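Local coordinates for chitin oligosaccahride binding protein NagB1 (Paenibacillus sp. FPU-7, PDB 7EHP) that binds chitin oligosaccharides such as N,N'-diacetylchitobiose and N,N',N''-triacetylchitotriose, probably as the extracellular solute-binding component of a sugar importer, at residues Y308-L317 / A325-V334. Numbering follows the deposited sequence.
Sequences YSEEMQKRQL and AMKLSDLSGV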
ATOM      1  N   TYR A 308      10.066 -14.927   7.057  1.00 21.42           N
ATOM      2  CA  TYR A 308      10.253 -15.120   5.625  1.00 20.47           C
ATOM      3  C   TYR A 308      10.407 -16.611   5.335  1.00 25.18           C
ATOM      4  O   TYR A 308      11.440 -17.104   4.887  1.00 23.35           O
ATOM      5  CB  TYR A 308      11.437 -14.300   5.141  1.00 17.93           C
ATOM      6  CG  TYR A 308      11.239 -12.835   5.419  1.00 17.99           C
ATOM      7  CD1 TYR A 308      10.434 -12.064   4.590  1.00 16.77           C
ATOM      8  CD2 TYR A 308      11.848 -12.223   6.513  1.00 17.37           C
ATOM      9  CE1 TYR A 308      10.222 -10.721   4.848  1.00 15.83           C
ATOM     10  CE2 TYR A 308      11.646 -10.880   6.781  1.00 17.10           C
ATOM     11  CZ  TYR A 308      10.835 -10.134   5.938  1.00 17.66           C
ATOM     12  OH  TYR A 308      10.635  -8.798   6.177  1.00 19.01           O
ATOM     13  N   SER A 309       9.322 -17.323   5.592  1.00 21.38           N
ATOM     14  CA  SER A 309       9.252 -18.756   5.404  1.00 22.01           C
ATOM     15  C   SER A 309       7.956 -19.070   4.684  1.00 21.64           C
ATOM     16  O   SER A 309       6.997 -18.292   4.722  1.00 21.90           O
ATOM     17  CB  SER A 309       9.283 -19.507   6.746  1.00 22.50           C
ATOM     18  OG  SER A 309       8.044 -19.298   7.426  1.00 20.61           O
ATOM     19  N   GLU A 310       7.919 -20.236   4.050  1.00 16.23           N
ATOM     20  CA  GLU A 310       6.698 -20.618   3.371  1.00 25.02           C
ATOM     21  C   GLU A 310       5.564 -20.829   4.359  1.00 23.64           C
ATOM     22  O   GLU A 310       4.400 -20.537   4.033  1.00 19.01           O
ATOM     23  CB  GLU A 310       6.957 -21.839   2.481  1.00 30.86           C
ATOM     24  CG  GLU A 310       5.708 -22.429   1.859  1.00 38.89           C
ATOM     25  CD  GLU A 310       5.993 -23.217   0.596  1.00 41.72           C
ATOM     26  OE1 GLU A 310       7.106 -23.068   0.036  1.00 39.03           O
ATOM     27  OE2 GLU A 310       5.097 -23.976   0.168  1.00 46.91           O
ATOM     28  N   GLU A 311       5.889 -21.263   5.584  1.00 22.52           N
ATOM     29  CA  GLU A 311       4.864 -21.424   6.614  1.00 20.65           C
ATOM     30  C   GLU A 311       4.164 -20.096   6.906  1.00 22.81           C
ATOM     31  O   GLU A 311       2.933 -20.018   6.939  1.00 19.47           O
ATOM     32  CB  GLU A 311       5.477 -21.987   7.900  1.00 25.30           C
ATOM     33  CG  GLU A 311       4.539 -21.838   9.103  1.00 21.12           C
ATOM     34  CD  GLU A 311       5.189 -22.139  10.444  1.00 25.97           C
ATOM     35  OE1 GLU A 311       6.429 -22.295  10.506  1.00 27.39           O
ATOM     36  OE2 GLU A 311       4.453 -22.205  11.444  1.00 25.97           O
ATOM     37  N   MET A 312       4.934 -19.038   7.133  1.00 20.79           N
ATOM     38  CA  MET A 312       4.270 -17.809   7.533  1.00 21.27           C
ATOM     39  C   MET A 312       3.644 -17.104   6.329  1.00 20.80           C
ATOM     40  O   MET A 312       2.560 -16.524   6.445  1.00 18.73           O
ATOM     41  CB  MET A 312       5.251 -16.902   8.267  1.00 20.79           C
ATOM     42  CG  MET A 312       5.636 -17.407   9.657  1.00 22.87           C
ATOM     43  SD  MET A 312       4.214 -17.513  10.754  1.00 21.39           S
ATOM     44  CE  MET A 312       4.788 -18.602  12.072  1.00 23.82           C
ATOM     45  N   GLN A 313       4.304 -17.169   5.165  1.00 20.30           N
ATOM     46  CA  GLN A 313       3.731 -16.623   3.937  1.00 20.54           C
ATOM     47  C   GLN A 313       2.385 -17.264   3.620  1.00 24.46           C
ATOM     48  O   GLN A 313       1.421 -16.569   3.264  1.00 18.20           O
ATOM     49  CB  GLN A 313       4.703 -16.829   2.775  1.00 18.88           C
ATOM     50  CG  GLN A 313       5.928 -15.958   2.849  1.00 19.27           C
ATOM     51  CD  GLN A 313       5.663 -14.536   2.380  1.00 21.37           C
ATOM     52  OE1 GLN A 313       5.595 -14.270   1.174  1.00 21.37           O
ATOM     53  NE2 GLN A 313       5.513 -13.615   3.327  1.00 20.22           N
ATOM     54  N   LYS A 314       2.299 -18.594   3.732  1.00 21.14           N
ATOM     55  CA  LYS A 314       1.017 -19.262   3.492  1.00 22.68           C
ATOM     56  C   LYS A 314      -0.010 -18.897   4.553  1.00 20.39           C
ATOM     57  O   LYS A 314      -1.193 -18.694   4.241  1.00 21.68           O
ATOM     58  CB  LYS A 314       1.195 -20.780   3.461  1.00 26.09           C
ATOM     59  CG  LYS A 314       1.692 -21.348   2.146  1.00 33.00           C
ATOM     60  CD  LYS A 314       1.916 -22.855   2.274  1.00 42.23           C
ATOM     61  CE  LYS A 314       1.932 -23.540   0.925  1.00 48.05           C
ATOM     62  NZ  LYS A 314       2.570 -24.879   1.027  1.00 53.55           N
ATOM     63  N   ARG A 315       0.424 -18.819   5.815  1.00 19.07           N
ATOM     64  CA  ARG A 315      -0.497 -18.524   6.908  1.00 20.56           C
ATOM     65  C   ARG A 315      -1.200 -17.184   6.688  1.00 20.90           C
ATOM     66  O   ARG A 315      -2.432 -17.085   6.781  1.00 20.16           O
ATOM     67  CB  ARG A 315       0.264 -18.541   8.235  1.00 21.13           C
ATOM     68  CG  ARG A 315      -0.558 -18.063   9.423  1.00 22.48           C
ATOM     69  CD  ARG A 315       0.097 -18.421  10.751  1.00 18.71           C
ATOM     70  NE  ARG A 315      -0.569 -17.755  11.878  1.00 25.02           N
ATOM     71  CZ  ARG A 315      -0.115 -17.763  13.129  1.00 22.72           C
ATOM     72  NH1 ARG A 315       1.007 -18.421  13.420  1.00 19.87           N
ATOM     73  NH2 ARG A 315      -0.781 -17.126  14.090  1.00 16.57           N
ATOM     74  N   GLN A 316      -0.432 -16.138   6.385  1.00 18.20           N
ATOM     75  CA  GLN A 316      -1.035 -14.820   6.234  1.00 19.00           C
ATOM     76  C   GLN A 316      -1.879 -14.754   4.973  1.00 18.66           C
ATOM     77  O   GLN A 316      -2.838 -13.977   4.907  1.00 19.14           O
ATOM     78  CB  GLN A 316       0.041 -13.737   6.235  1.00 14.88           C
ATOM     79  CG  GLN A 316       0.974 -13.825   5.040  1.00 18.27           C
ATOM     80  CD  GLN A 316       1.918 -12.652   4.957  1.00 20.61           C
ATOM     81  OE1 GLN A 316       2.203 -12.003   5.969  1.00 18.80           O
ATOM     82  NE2 GLN A 316       2.409 -12.364   3.745  1.00 15.18           N
ATOM     83  N   LEU A 317      -1.565 -15.583   3.975  1.00 22.02           N
ATOM     84  CA  LEU A 317      -2.417 -15.662   2.793  1.00 20.79           C
ATOM     85  C   LEU A 317      -3.755 -16.305   3.137  1.00 19.27           C
ATOM     86  O   LEU A 317      -4.820 -15.773   2.804  1.00 22.04           O
ATOM     87  CB  LEU A 317      -1.713 -16.449   1.684  1.00 17.70           C
ATOM     88  CG  LEU A 317      -2.604 -16.747   0.476  1.00 18.95           C
ATOM     89  CD1 LEU A 317      -3.023 -15.430  -0.194  1.00 19.33           C
ATOM     90  CD2 LEU A 317      -1.906 -17.657  -0.531  1.00 26.36           C
ATOM     91  N   ALA A 325       5.063 -12.364  -0.827  1.00 16.92           N
ATOM     92  CA  ALA A 325       6.211 -11.736  -1.454  1.00 20.71           C
ATOM     93  C   ALA A 325       7.257 -12.747  -1.917  1.00 23.31           C
ATOM     94  O   ALA A 325       8.125 -12.379  -2.718  1.00 26.14           O
ATOM     95  CB  ALA A 325       6.858 -10.723  -0.503  1.00 15.84           C
ATOM     96  N   MET A 326       7.197 -14.000  -1.456  1.00 17.21           N
ATOM     97  CA  MET A 326       8.177 -15.019  -1.836  1.00 25.88           C
ATOM     98  C   MET A 326       7.566 -16.073  -2.760  1.00 28.23           C
ATOM     99  O   MET A 326       6.350 -16.141  -2.961  1.00 32.60           O
ATOM    100  CB  MET A 326       8.803 -15.687  -0.593  1.00 27.79           C
ATOM    101  CG  MET A 326       9.093 -14.737   0.577  1.00 25.67           C
ATOM    102  SD  MET A 326       9.547 -15.514   2.154  1.00 28.01           S
ATOM    103  CE  MET A 326      11.239 -15.962   1.866  1.00 30.48           C
ATOM    104  N   LYS A 327       8.439 -16.887  -3.348  1.00 30.74           N
ATOM    105  CA  LYS A 327       8.001 -17.991  -4.196  1.00 39.02           C
ATOM    106  C   LYS A 327       7.461 -19.126  -3.332  1.00 39.53           C
ATOM    107  O   LYS A 327       8.124 -19.559  -2.386  1.00 39.18           O
ATOM    108  CB  LYS A 327       9.152 -18.493  -5.072  1.00 34.64           C
ATOM    109  CG  LYS A 327       9.852 -17.409  -5.895  1.00 36.28           C
ATOM    110  CD  LYS A 327      10.246 -17.922  -7.289  1.00 44.09           C
ATOM    111  CE  LYS A 327      11.085 -16.910  -8.089  1.00 42.27           C
ATOM    112  NZ  LYS A 327      12.500 -16.804  -7.612  1.00 38.66           N
ATOM    113  N   LEU A 328       6.258 -19.609  -3.659  1.00 39.31           N
ATOM    114  CA  LEU A 328       5.559 -20.624  -2.880  1.00 47.25           C
ATOM    115  C   LEU A 328       5.438 -21.937  -3.650  1.00 59.80           C
ATOM    116  O   LEU A 328       5.430 -21.957  -4.885  1.00 46.85           O
ATOM    117  CB  LEU A 328       4.157 -20.150  -2.483  1.00 46.70           C
ATOM    118  CG  LEU A 328       4.011 -19.435  -1.139  1.00 40.91           C
ATOM    119  CD1 LEU A 328       4.927 -18.238  -1.055  1.00 37.54           C
ATOM    120  CD2 LEU A 328       2.586 -18.993  -0.957  1.00 36.92           C
ATOM    121  N   SER A 329       5.320 -23.037  -2.891  1.00 64.25           N
ATOM    122  CA  SER A 329       5.198 -24.372  -3.479  1.00 59.45           C
ATOM    123  C   SER A 329       3.753 -24.696  -3.834  1.00 67.56           C
ATOM    124  O   SER A 329       3.486 -25.244  -4.912  1.00 70.30           O
ATOM    125  CB  SER A 329       5.739 -25.441  -2.517  1.00 60.98           C
ATOM    126  OG  SER A 329       7.153 -25.387  -2.361  1.00 52.92           O
ATOM    127  N   ASP A 330       2.812 -24.356  -2.950  1.00 68.90           N
ATOM    128  CA  ASP A 330       1.432 -24.814  -3.060  1.00 74.16           C
ATOM    129  C   ASP A 330       0.478 -23.673  -3.386  1.00 77.19           C
ATOM    130  O   ASP A 330      -0.129 -23.671  -4.462  1.00 78.09           O
ATOM    131  CB  ASP A 330       1.037 -25.529  -1.755  1.00 73.23           C
ATOM    132  CG  ASP A 330      -0.223 -26.363  -1.891  1.00 80.97           C
ATOM    133  OD1 ASP A 330      -1.117 -25.979  -2.666  1.00 83.89           O
ATOM    134  OD2 ASP A 330      -0.304 -27.427  -1.234  1.00 85.85           O
ATOM    135  N   LEU A 331       0.312 -22.706  -2.474  1.00 73.62           N
ATOM    136  CA  LEU A 331      -0.463 -21.484  -2.709  1.00 74.14           C
ATOM    137  C   LEU A 331      -1.906 -21.755  -3.156  1.00 75.69           C
ATOM    138  O   LEU A 331      -2.626 -20.832  -3.553  1.00 68.81           O
ATOM    139  CB  LEU A 331       0.283 -20.590  -3.723  1.00 70.27           C
ATOM    140  CG  LEU A 331      -0.230 -19.220  -4.210  1.00 56.26           C
ATOM    141  CD1 LEU A 331       0.875 -18.174  -4.234  1.00 51.49           C
ATOM    142  CD2 LEU A 331      -0.850 -19.335  -5.600  1.00 61.26           C
ATOM    143  N   SER A 332      -2.364 -22.999  -3.052  1.00 75.98           N
ATOM    144  CA  SER A 332      -3.663 -23.381  -3.586  1.00 75.40           C
ATOM    145  C   SER A 332      -4.744 -23.339  -2.511  1.00 72.52           C
ATOM    146  O   SER A 332      -4.480 -23.548  -1.323  1.00 74.75           O
ATOM    147  CB  SER A 332      -3.605 -24.780  -4.198  1.00 78.53           C
ATOM    148  OG  SER A 332      -2.994 -25.689  -3.302  1.00 67.06           O
ATOM    149  N   GLY A 333      -5.975 -23.074  -2.951  1.00 72.46           N
ATOM    150  CA  GLY A 333      -7.139 -23.085  -2.085  1.00 58.21           C
ATOM    151  C   GLY A 333      -7.343 -21.785  -1.340  1.00 62.89           C
ATOM    152  O   GLY A 333      -6.872 -21.649  -0.207  1.00 68.49           O
ATOM    153  N   VAL A 334      -8.044 -20.825  -1.953  1.00 58.26           N
ATOM    154  CA  VAL A 334      -8.225 -19.487  -1.394  1.00 49.15           C
ATOM    155  C   VAL A 334      -9.526 -18.875  -1.901  1.00 46.69           C
ATOM    156  O   VAL A 334     -10.121 -19.328  -2.881  1.00 44.66           O
ATOM    157  CB  VAL A 334      -7.059 -18.537  -1.746  1.00 49.72           C
ATOM    158  CG1 VAL A 334      -5.798 -18.870  -0.933  1.00 50.21           C
ATOM    159  CG2 VAL A 334      -6.794 -18.569  -3.248  1.00 43.44           C
TER
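Gln313 reaches from its helix to the backbone of Ala325 and Met326, where its OE1 takes up two successive amides. The bond from Met326 N to Gln313 OE1 (3.1 Å) is the better formed; that from Ala325 N, although 2.8 Å from Gln313 OE1, is bent and weak. A glutamine suits this buried place because its amide works both ways: NE2 donates to the carbonyl of Thr115 while OE1 receives the loop, and a bend at chi2 (-79°) brings the amide round to both.

A second polar grip lies where the loop is more open. Ser329 N donates to Glu310 OE2 (3.2 Å), arriving from above the carboxylate plane, 46° out of it. Glu310 OE2 also receives Lys314 NZ (2.8 Å) on its anti lone pair, an intrahelical i to i+4 salt bridge that would steady the carboxylate and favour its charged form.

Apolar contacts flank these bonds, from Tyr308, just before the helix, to Leu317. The flexible Met326 chain crosses Gln313 at about a right angle, then turns at chi3 to lay CE 3.7 Å from Tyr308 CB, with SD near the ring plane at its edge. Leu328 spreads its methyls over Gln313 CB and Lys314 CG. Leu317 CG meets Val334 CG1 at 4.1 Å.

Ser309 OG caps helix 310-320, accepting from Met312 N and bonding to Ile306 O. In this periplasmic-binding-protein-type fold the contact secures the helix to its following loop, with the Ala325 side chain about 8 Å from a bound NAG. Helix 15-31 packs on Met312, Arg315 and Gln316, while the loop joins strand 323-324 to helix 336-344.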